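PDB 5NTD: leucyl aminopeptidase from Trypanosoma brucei brucei, which probably removes leucine and other N-terminal amino acids from peptides as an M17 metallo-aminopeptidase, here with manganese and the inhibitor bestatin bound. Local coordinates for residues A409-E421 against T438-E450. Sequence-based numbering, arbitrary orientation.
Sequences ATGRHHAGLYVNE and TCFPVLYCPEYHE
Tyr-418 reaches across from strand 415-419 to the chain that follows strand 439-441, and each part of its side chain meets something different there. CB packs 4.0 Å from Val-442 CG2. With CG anti to the backbone N (chi1 177°), the ring is carried along the outgoing chain, where CD1 lies 3.4 Å from Leu-443 O, an oxygen in the ring plane at its edge. Farther out, CZ comes 3.4 Å from Tyr-444 CD1, which sits over one face toward the rim; the two ring planes make 50°, an oblique pairing. At the tip, OH is 3.3 Å from His-449 CD2, at the edge of the imidazole, completing an aromatic cluster of three rings. The imidazole is itself tied back, for Cys-445 N donates to His-449 NE2 (3.1 Å) from well out of the imidazole plane.

Tyr-444 in turn offers a face to the chain just past the strand: Asn-420 CA stands 3.9 Å from the centroid of the Tyr-444 ring, over the face, a CH-pi contact. Val-419 O, from the last residue of the strand, lies over the same face.

Upstream the backbones pair in parallel. Ala-415 N and Leu-417 N donate to Thr-438 O and Phe-440 O, while Phe-440 N and Val-442 N return bonds to Ala-415 O and Leu-417 O, the last nearly straight at 171°. Before the ladder, Thr-438 OG1 donates to His-413 O (2.8 Å) from above the carbonyl plane and also lies over the centre of the His-414 ring, whose NE2 bonds to Asn-114 O. On the face carrying Ala-415 and Leu-417, Leu-417 CG packs 3.7 Å from Cys-439 CB.

Helix 422-435 connects the two strands as a beta-alpha-beta unit and packs on Leu-417; strand 490-495 pairs antiparallel with strand 415-419, and helix 471-480 touches Tyr-418 through Tyr-477.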
ATOM      1  N   ALA G 409      -4.813  21.201   7.578  1.00 22.65           N
ATOM      2  CA  ALA G 409      -5.380  22.070   8.616  1.00 23.50           C
ATOM      3  C   ALA G 409      -5.831  23.446   8.100  1.00 23.65           C
ATOM      4  O   ALA G 409      -6.982  23.833   8.277  1.00 25.05           O
ATOM      5  CB  ALA G 409      -4.393  22.237   9.770  1.00 23.83           C
ATOM      6  N   THR G 410      -4.895  24.178   7.538  1.00 22.94           N
ATOM      7  CA  THR G 410      -5.117  25.599   7.123  1.00 23.40           C
ATOM      8  C   THR G 410      -5.082  25.863   5.622  1.00 24.29           C
ATOM      9  O   THR G 410      -5.407  26.944   5.157  1.00 26.38           O
ATOM     10  CB  THR G 410      -4.151  26.582   7.807  1.00 22.33           C
ATOM     11  OG1 THR G 410      -2.811  26.354   7.372  1.00 21.35           O
ATOM     12  CG2 THR G 410      -4.220  26.440   9.301  1.00 21.80           C
ATOM     13  N   GLY G 411      -4.707  24.861   4.856  1.00 25.20           N
ATOM     14  CA  GLY G 411      -4.892  24.899   3.377  1.00 25.27           C
ATOM     15  C   GLY G 411      -3.766  25.520   2.581  1.00 25.64           C
ATOM     16  O   GLY G 411      -2.703  25.830   3.110  1.00 24.03           O
ATOM     17  N   ARG G 412      -4.027  25.714   1.301  1.00 26.09           N
ATOM     18  CA  ARG G 412      -2.969  26.090   0.352  1.00 29.34           C
ATOM     19  C   ARG G 412      -2.588  27.570   0.404  1.00 28.12           C
ATOM     20  O   ARG G 412      -1.523  27.936  -0.036  1.00 27.00           O
ATOM     21  CB  ARG G 412      -3.371  25.705  -1.089  1.00 32.63           C
ATOM     22  CG  ARG G 412      -3.747  24.244  -1.341  1.00 36.02           C
ATOM     23  CD  ARG G 412      -2.511  23.436  -1.274  1.00 40.43           C
ATOM     24  NE  ARG G 412      -2.655  22.085  -1.799  1.00 47.60           N
ATOM     25  CZ  ARG G 412      -2.133  21.650  -2.943  1.00 49.52           C
ATOM     26  NH1 ARG G 412      -1.413  22.448  -3.737  1.00 49.82           N
ATOM     27  NH2 ARG G 412      -2.346  20.394  -3.301  1.00 49.90           N
ATOM     28  N   HIS G 413      -3.458  28.401   0.971  1.00 27.65           N
ATOM     29  CA  HIS G 413      -3.280  29.862   0.946  1.00 29.22           C
ATOM     30  C   HIS G 413      -2.976  30.496   2.264  1.00 28.04           C
ATOM     31  O   HIS G 413      -2.621  31.654   2.315  1.00 28.48           O
ATOM     32  CB  HIS G 413      -4.490  30.561   0.330  1.00 31.32           C
ATOM     33  CG  HIS G 413      -4.879  29.985  -0.985  1.00 35.96           C
ATOM     34  ND1 HIS G 413      -5.719  28.899  -1.093  1.00 38.98           N
ATOM     35  CD2 HIS G 413      -4.495  30.292  -2.244  1.00 38.71           C
ATOM     36  CE1 HIS G 413      -5.857  28.578  -2.365  1.00 39.63           C
ATOM     37  NE2 HIS G 413      -5.124  29.407  -3.082  1.00 40.43           N
ATOM     38  N   HIS G 414      -3.159  29.748   3.320  1.00 26.54           N
ATOM     39  CA  HIS G 414      -2.960  30.266   4.667  1.00 26.28           C
ATOM     40  C   HIS G 414      -1.886  29.477   5.401  1.00 26.67           C
ATOM     41  O   HIS G 414      -2.076  28.294   5.686  1.00 25.98           O
ATOM     42  CB  HIS G 414      -4.239  30.178   5.489  1.00 26.33           C
ATOM     43  CG  HIS G 414      -5.310  31.121   5.050  1.00 26.24           C
ATOM     44  ND1 HIS G 414      -6.088  30.901   3.936  1.00 25.63           N
ATOM     45  CD2 HIS G 414      -5.733  32.282   5.584  1.00 25.49           C
ATOM     46  CE1 HIS G 414      -6.940  31.889   3.805  1.00 25.30           C
ATOM     47  NE2 HIS G 414      -6.740  32.744   4.785  1.00 25.21           N
ATOM     48  N   ALA G 415      -0.790  30.148   5.721  1.00 25.27           N
ATOM     49  CA  ALA G 415       0.240  29.560   6.546  1.00 25.50           C
ATOM     50  C   ALA G 415      -0.298  29.373   7.955  1.00 26.38           C
ATOM     51  O   ALA G 415      -1.044  30.198   8.479  1.00 28.10           O
ATOM     52  CB  ALA G 415       1.469  30.436   6.579  1.00 25.60           C
ATOM     53  N   GLY G 416       0.096  28.289   8.577  1.00 25.83           N
ATOM     54  CA  GLY G 416      -0.347  27.996   9.943  1.00 26.04           C
ATOM     55  C   GLY G 416       0.536  28.701  10.967  1.00 25.33           C
ATOM     56  O   GLY G 416       1.749  28.654  10.864  1.00 24.99           O
ATOM     57  N   LEU G 417      -0.095  29.291  11.960  1.00 24.74           N
ATOM     58  CA  LEU G 417       0.617  29.936  13.063  1.00 25.70           C
ATOM     59  C   LEU G 417       0.484  29.214  14.404  1.00 25.46           C
ATOM     60  O   LEU G 417      -0.611  29.041  14.919  1.00 25.32           O
ATOM     61  CB  LEU G 417       0.136  31.376  13.255  1.00 26.12           C
ATOM     62  CG  LEU G 417       0.218  32.309  12.050  1.00 26.26           C
ATOM     63  CD1 LEU G 417      -0.250  33.703  12.457  1.00 26.27           C
ATOM     64  CD2 LEU G 417       1.622  32.361  11.479  1.00 26.35           C
ATOM     65  N   TYR G 418       1.629  28.878  14.983  1.00 25.10           N
ATOM     66  CA  TYR G 418       1.696  28.348  16.344  1.00 24.96           C
ATOM     67  C   TYR G 418       2.457  29.390  17.168  1.00 25.54           C
ATOM     68  O   TYR G 418       3.658  29.591  16.952  1.00 26.04           O
ATOM     69  CB  TYR G 418       2.425  26.997  16.343  1.00 24.79           C
ATOM     70  CG  TYR G 418       2.640  26.360  17.689  1.00 24.76           C
ATOM     71  CD1 TYR G 418       1.640  25.548  18.264  1.00 24.27           C
ATOM     72  CD2 TYR G 418       3.853  26.500  18.373  1.00 23.33           C
ATOM     73  CE1 TYR G 418       1.835  24.950  19.502  1.00 24.19           C
ATOM     74  CE2 TYR G 418       4.047  25.911  19.622  1.00 23.49           C
ATOM     75  CZ  TYR G 418       3.049  25.129  20.168  1.00 24.19           C
ATOM     76  OH  TYR G 418       3.238  24.520  21.395  1.00 24.18           O
ATOM     77  N   VAL G 419       1.769  30.026  18.083  1.00 25.16           N
ATOM     78  CA  VAL G 419       2.275  31.214  18.734  1.00 26.75           C
ATOM     79  C   VAL G 419       2.041  31.191  20.244  1.00 25.99           C
ATOM     80  O   VAL G 419       0.936  30.929  20.695  1.00 24.46           O
ATOM     81  CB  VAL G 419       1.616  32.481  18.157  1.00 28.36           C
ATOM     82  CG1 VAL G 419       2.397  33.740  18.551  1.00 28.91           C
ATOM     83  CG2 VAL G 419       1.552  32.404  16.637  1.00 28.87           C
ATOM     84  N   ASN G 420       3.074  31.517  21.001  1.00 25.49           N
ATOM     85  CA  ASN G 420       2.965  31.461  22.477  1.00 28.25           C
ATOM     86  C   ASN G 420       2.256  32.645  23.151  1.00 28.36           C
ATOM     87  O   ASN G 420       1.965  32.597  24.313  1.00 28.46           O
ATOM     88  CB  ASN G 420       4.322  31.253  23.127  1.00 28.77           C
ATOM     89  CG  ASN G 420       5.191  32.458  23.017  1.00 29.09           C
ATOM     90  OD1 ASN G 420       4.938  33.355  22.211  1.00 31.64           O
ATOM     91  ND2 ASN G 420       6.222  32.491  23.797  1.00 29.29           N
ATOM     92  N   GLU G 421       1.952  33.675  22.394  1.00 32.20           N
ATOM     93  CA  GLU G 421       1.258  34.897  22.917  1.00 34.92           C
ATOM     94  C   GLU G 421       0.168  35.350  21.968  1.00 35.63           C
ATOM     95  O   GLU G 421       0.401  35.403  20.783  1.00 38.43           O
ATOM     96  CB  GLU G 421       2.232  36.034  23.083  1.00 37.22           C
ATOM     97  CG  GLU G 421       3.244  35.770  24.180  1.00 42.57           C
ATOM     98  CD  GLU G 421       4.185  36.928  24.433  1.00 48.55           C
ATOM     99  OE1 GLU G 421       4.066  37.975  23.737  1.00 52.99           O
ATOM    100  OE2 GLU G 421       5.045  36.778  25.350  1.00 56.18           O
ATOM    101  N   THR G 438      -1.556  35.484   3.536  1.00 22.47           N
ATOM    102  CA  THR G 438      -2.480  35.205   4.646  1.00 22.83           C
ATOM    103  C   THR G 438      -2.037  34.023   5.516  1.00 23.02           C
ATOM    104  O   THR G 438      -1.389  33.128   5.045  1.00 23.71           O
ATOM    105  CB  THR G 438      -3.903  34.919   4.158  1.00 22.86           C
ATOM    106  OG1 THR G 438      -3.842  34.005   3.071  1.00 22.91           O
ATOM    107  CG2 THR G 438      -4.569  36.187   3.689  1.00 22.79           C
ATOM    108  N   CYS G 439      -2.388  34.106   6.788  1.00 23.45           N
ATOM    109  CA  CYS G 439      -2.134  33.104   7.796  1.00 24.05           C
ATOM    110  C   CYS G 439      -3.409  32.716   8.532  1.00 24.40           C
ATOM    111  O   CYS G 439      -4.427  33.389   8.448  1.00 24.33           O
ATOM    112  CB  CYS G 439      -1.077  33.579   8.825  1.00 24.17           C
ATOM    113  SG  CYS G 439       0.477  34.059   8.071  1.00 25.75           S
ATOM    114  N   PHE G 440      -3.305  31.641   9.305  1.00 24.55           N
ATOM    115  CA  PHE G 440      -4.389  31.227  10.211  1.00 23.90           C
ATOM    116  C   PHE G 440      -3.810  30.452  11.381  1.00 24.59           C
ATOM    117  O   PHE G 440      -2.851  29.703  11.213  1.00 24.08           O
ATOM    118  CB  PHE G 440      -5.423  30.395   9.461  1.00 23.87           C
ATOM    119  CG  PHE G 440      -6.692  30.227  10.226  1.00 23.86           C
ATOM    120  CD1 PHE G 440      -7.619  31.293  10.296  1.00 23.68           C
ATOM    121  CD2 PHE G 440      -6.916  29.101  10.980  1.00 22.79           C
ATOM    122  CE1 PHE G 440      -8.773  31.173  11.046  1.00 23.74           C
ATOM    123  CE2 PHE G 440      -8.056  28.986  11.750  1.00 23.32           C
ATOM    124  CZ  PHE G 440      -8.996  30.008  11.780  1.00 23.47           C
ATOM    125  N   PRO G 441      -4.338  30.663  12.600  1.00 25.03           N
ATOM    126  CA  PRO G 441      -3.741  29.973  13.738  1.00 24.71           C
ATOM    127  C   PRO G 441      -4.039  28.499  13.813  1.00 25.64           C
ATOM    128  O   PRO G 441      -5.105  28.030  13.372  1.00 26.48           O
ATOM    129  CB  PRO G 441      -4.364  30.642  14.955  1.00 24.38           C
ATOM    130  CG  PRO G 441      -5.386  31.571  14.459  1.00 25.10           C
ATOM    131  CD  PRO G 441      -5.485  31.484  12.984  1.00 25.06           C
ATOM    132  N   VAL G 442      -3.066  27.774  14.362  1.00 25.52           N
ATOM    133  CA  VAL G 442      -3.288  26.407  14.797  1.00 25.42           C
ATOM    134  C   VAL G 442      -3.222  26.343  16.309  1.00 25.61           C
ATOM    135  O   VAL G 442      -2.660  27.211  16.948  1.00 25.35           O
ATOM    136  CB  VAL G 442      -2.360  25.381  14.167  1.00 25.80           C
ATOM    137  CG1 VAL G 442      -2.553  25.348  12.664  1.00 26.67           C
ATOM    138  CG2 VAL G 442      -0.910  25.660  14.510  1.00 27.46           C
ATOM    139  N   LEU G 443      -3.804  25.276  16.855  1.00 25.49           N
ATOM    140  CA  LEU G 443      -3.918  25.101  18.317  1.00 24.74           C
ATOM    141  C   LEU G 443      -2.577  25.296  19.029  1.00 24.03           C
ATOM    142  O   LEU G 443      -1.617  24.658  18.693  1.00 23.85           O
ATOM    143  CB  LEU G 443      -4.465  23.724  18.663  1.00 23.98           C
ATOM    144  CG  LEU G 443      -4.547  23.368  20.143  1.00 23.30           C
ATOM    145  CD1 LEU G 443      -5.610  24.193  20.831  1.00 22.97           C
ATOM    146  CD2 LEU G 443      -4.854  21.878  20.292  1.00 23.49           C
ATOM    147  N   TYR G 444      -2.569  26.201  19.994  1.00 23.47           N
ATOM    148  CA  TYR G 444      -1.497  26.323  20.977  1.00 23.46           C
ATOM    149  C   TYR G 444      -1.961  25.749  22.299  1.00 22.99           C
ATOM    150  O   TYR G 444      -2.785  26.306  22.996  1.00 22.31           O
ATOM    151  CB  TYR G 444      -1.063  27.786  21.172  1.00 23.90           C
ATOM    152  CG  TYR G 444       0.114  27.940  22.109  1.00 24.00           C
ATOM    153  CD1 TYR G 444       1.415  27.739  21.656  1.00 24.09           C
ATOM    154  CD2 TYR G 444      -0.066  28.297  23.450  1.00 24.77           C
ATOM    155  CE1 TYR G 444       2.491  27.860  22.491  1.00 24.05           C
ATOM    156  CE2 TYR G 444       1.027  28.416  24.317  1.00 24.38           C
ATOM    157  CZ  TYR G 444       2.288  28.196  23.821  1.00 24.86           C
ATOM    158  OH  TYR G 444       3.379  28.303  24.631  1.00 27.02           O
ATOM    159  N   CYS G 445      -1.378  24.622  22.630  1.00 25.00           N
ATOM    160  CA  CYS G 445      -1.722  23.874  23.864  1.00 26.59           C
ATOM    161  C   CYS G 445      -0.593  22.919  24.271  1.00 26.62           C
ATOM    162  O   CYS G 445      -0.749  21.703  24.217  1.00 27.20           O
ATOM    163  CB  CYS G 445      -3.031  23.130  23.685  1.00 26.69           C
ATOM    164  SG  CYS G 445      -3.742  22.651  25.275  1.00 28.40           S
ATOM    165  N   PRO G 446       0.571  23.472  24.651  1.00 25.73           N
ATOM    166  CA  PRO G 446       1.757  22.690  25.002  1.00 24.92           C
ATOM    167  C   PRO G 446       1.509  21.543  25.972  1.00 24.32           C
ATOM    168  O   PRO G 446       2.139  20.519  25.871  1.00 25.95           O
ATOM    169  CB  PRO G 446       2.685  23.723  25.680  1.00 24.61           C
ATOM    170  CG  PRO G 446       2.190  25.034  25.301  1.00 25.02           C
ATOM    171  CD  PRO G 446       0.739  24.899  24.946  1.00 25.28           C
ATOM    172  N   GLU G 447       0.633  21.742  26.928  1.00 23.86           N
ATOM    173  CA  GLU G 447       0.332  20.679  27.903  1.00 24.48           C
ATOM    174  C   GLU G 447      -0.220  19.418  27.238  1.00 24.45           C
ATOM    175  O   GLU G 447      -0.049  18.329  27.736  1.00 25.26           O
ATOM    176  CB  GLU G 447      -0.606  21.156  29.031  1.00 25.02           C
ATOM    177  CG  GLU G 447      -1.993  21.629  28.585  1.00 25.71           C
ATOM    178  CD  GLU G 447      -2.083  23.115  28.306  1.00 27.04           C
ATOM    179  OE1 GLU G 447      -1.086  23.719  27.843  1.00 26.79           O
ATOM    180  OE2 GLU G 447      -3.191  23.681  28.512  1.00 28.33           O
ATOM    181  N   TYR G 448      -0.860  19.573  26.093  1.00 24.54           N
ATOM    182  CA  TYR G 448      -1.336  18.411  25.297  1.00 25.05           C
ATOM    183  C   TYR G 448      -0.359  17.919  24.228  1.00 24.76           C
ATOM    184  O   TYR G 448      -0.435  16.783  23.806  1.00 26.60           O
ATOM    185  CB  TYR G 448      -2.696  18.696  24.646  1.00 24.30           C
ATOM    186  CG  TYR G 448      -3.838  18.925  25.600  1.00 24.26           C
ATOM    187  CD1 TYR G 448      -3.754  18.557  26.969  1.00 23.97           C
ATOM    188  CD2 TYR G 448      -5.037  19.461  25.142  1.00 23.37           C
ATOM    189  CE1 TYR G 448      -4.824  18.763  27.836  1.00 23.74           C
ATOM    190  CE2 TYR G 448      -6.106  19.645  26.001  1.00 23.44           C
ATOM    191  CZ  TYR G 448      -5.993  19.310  27.356  1.00 23.66           C
ATOM    192  OH  TYR G 448      -7.054  19.503  28.205  1.00 23.71           O
ATOM    193  N   HIS G 449       0.545  18.774  23.790  1.00 25.89           N
ATOM    194  CA  HIS G 449       1.580  18.383  22.789  1.00 26.37           C
ATOM    195  C   HIS G 449       2.732  17.617  23.421  1.00 29.51           C
ATOM    196  O   HIS G 449       3.264  16.679  22.861  1.00 29.97           O
ATOM    197  CB  HIS G 449       2.165  19.577  22.065  1.00 25.68           C
ATOM    198  CG  HIS G 449       1.146  20.547  21.599  1.00 26.30           C
ATOM    199  ND1 HIS G 449      -0.103  20.162  21.156  1.00 26.23           N
ATOM    200  CD2 HIS G 449       1.164  21.905  21.534  1.00 27.09           C
ATOM    201  CE1 HIS G 449      -0.805  21.231  20.830  1.00 25.93           C
ATOM    202  NE2 HIS G 449      -0.073  22.301  21.073  1.00 26.56           N
ATOM    203  N   GLU G 450       3.129  18.079  24.582  1.00 33.45           N
ATOM    204  CA  GLU G 450       4.304  17.556  25.303  1.00 37.54           C
ATOM    205  C   GLU G 450       4.345  16.017  25.460  1.00 35.41           C
ATOM    206  O   GLU G 450       5.363  15.416  25.180  1.00 31.15           O
ATOM    207  CB  GLU G 450       4.400  18.229  26.661  1.00 41.58           C
ATOM    208  CG  GLU G 450       5.590  17.833  27.495  1.00 48.49           C
ATOM    209  CD  GLU G 450       5.527  18.456  28.874  1.00 58.36           C
ATOM    210  OE1 GLU G 450       4.606  19.290  29.168  1.00 60.56           O
ATOM    211  OE2 GLU G 450       6.419  18.078  29.685  1.00 78.46           O
TER
HETATM  212  O   HOH W   1      -1.294  29.581  17.980  1.00 30.56           O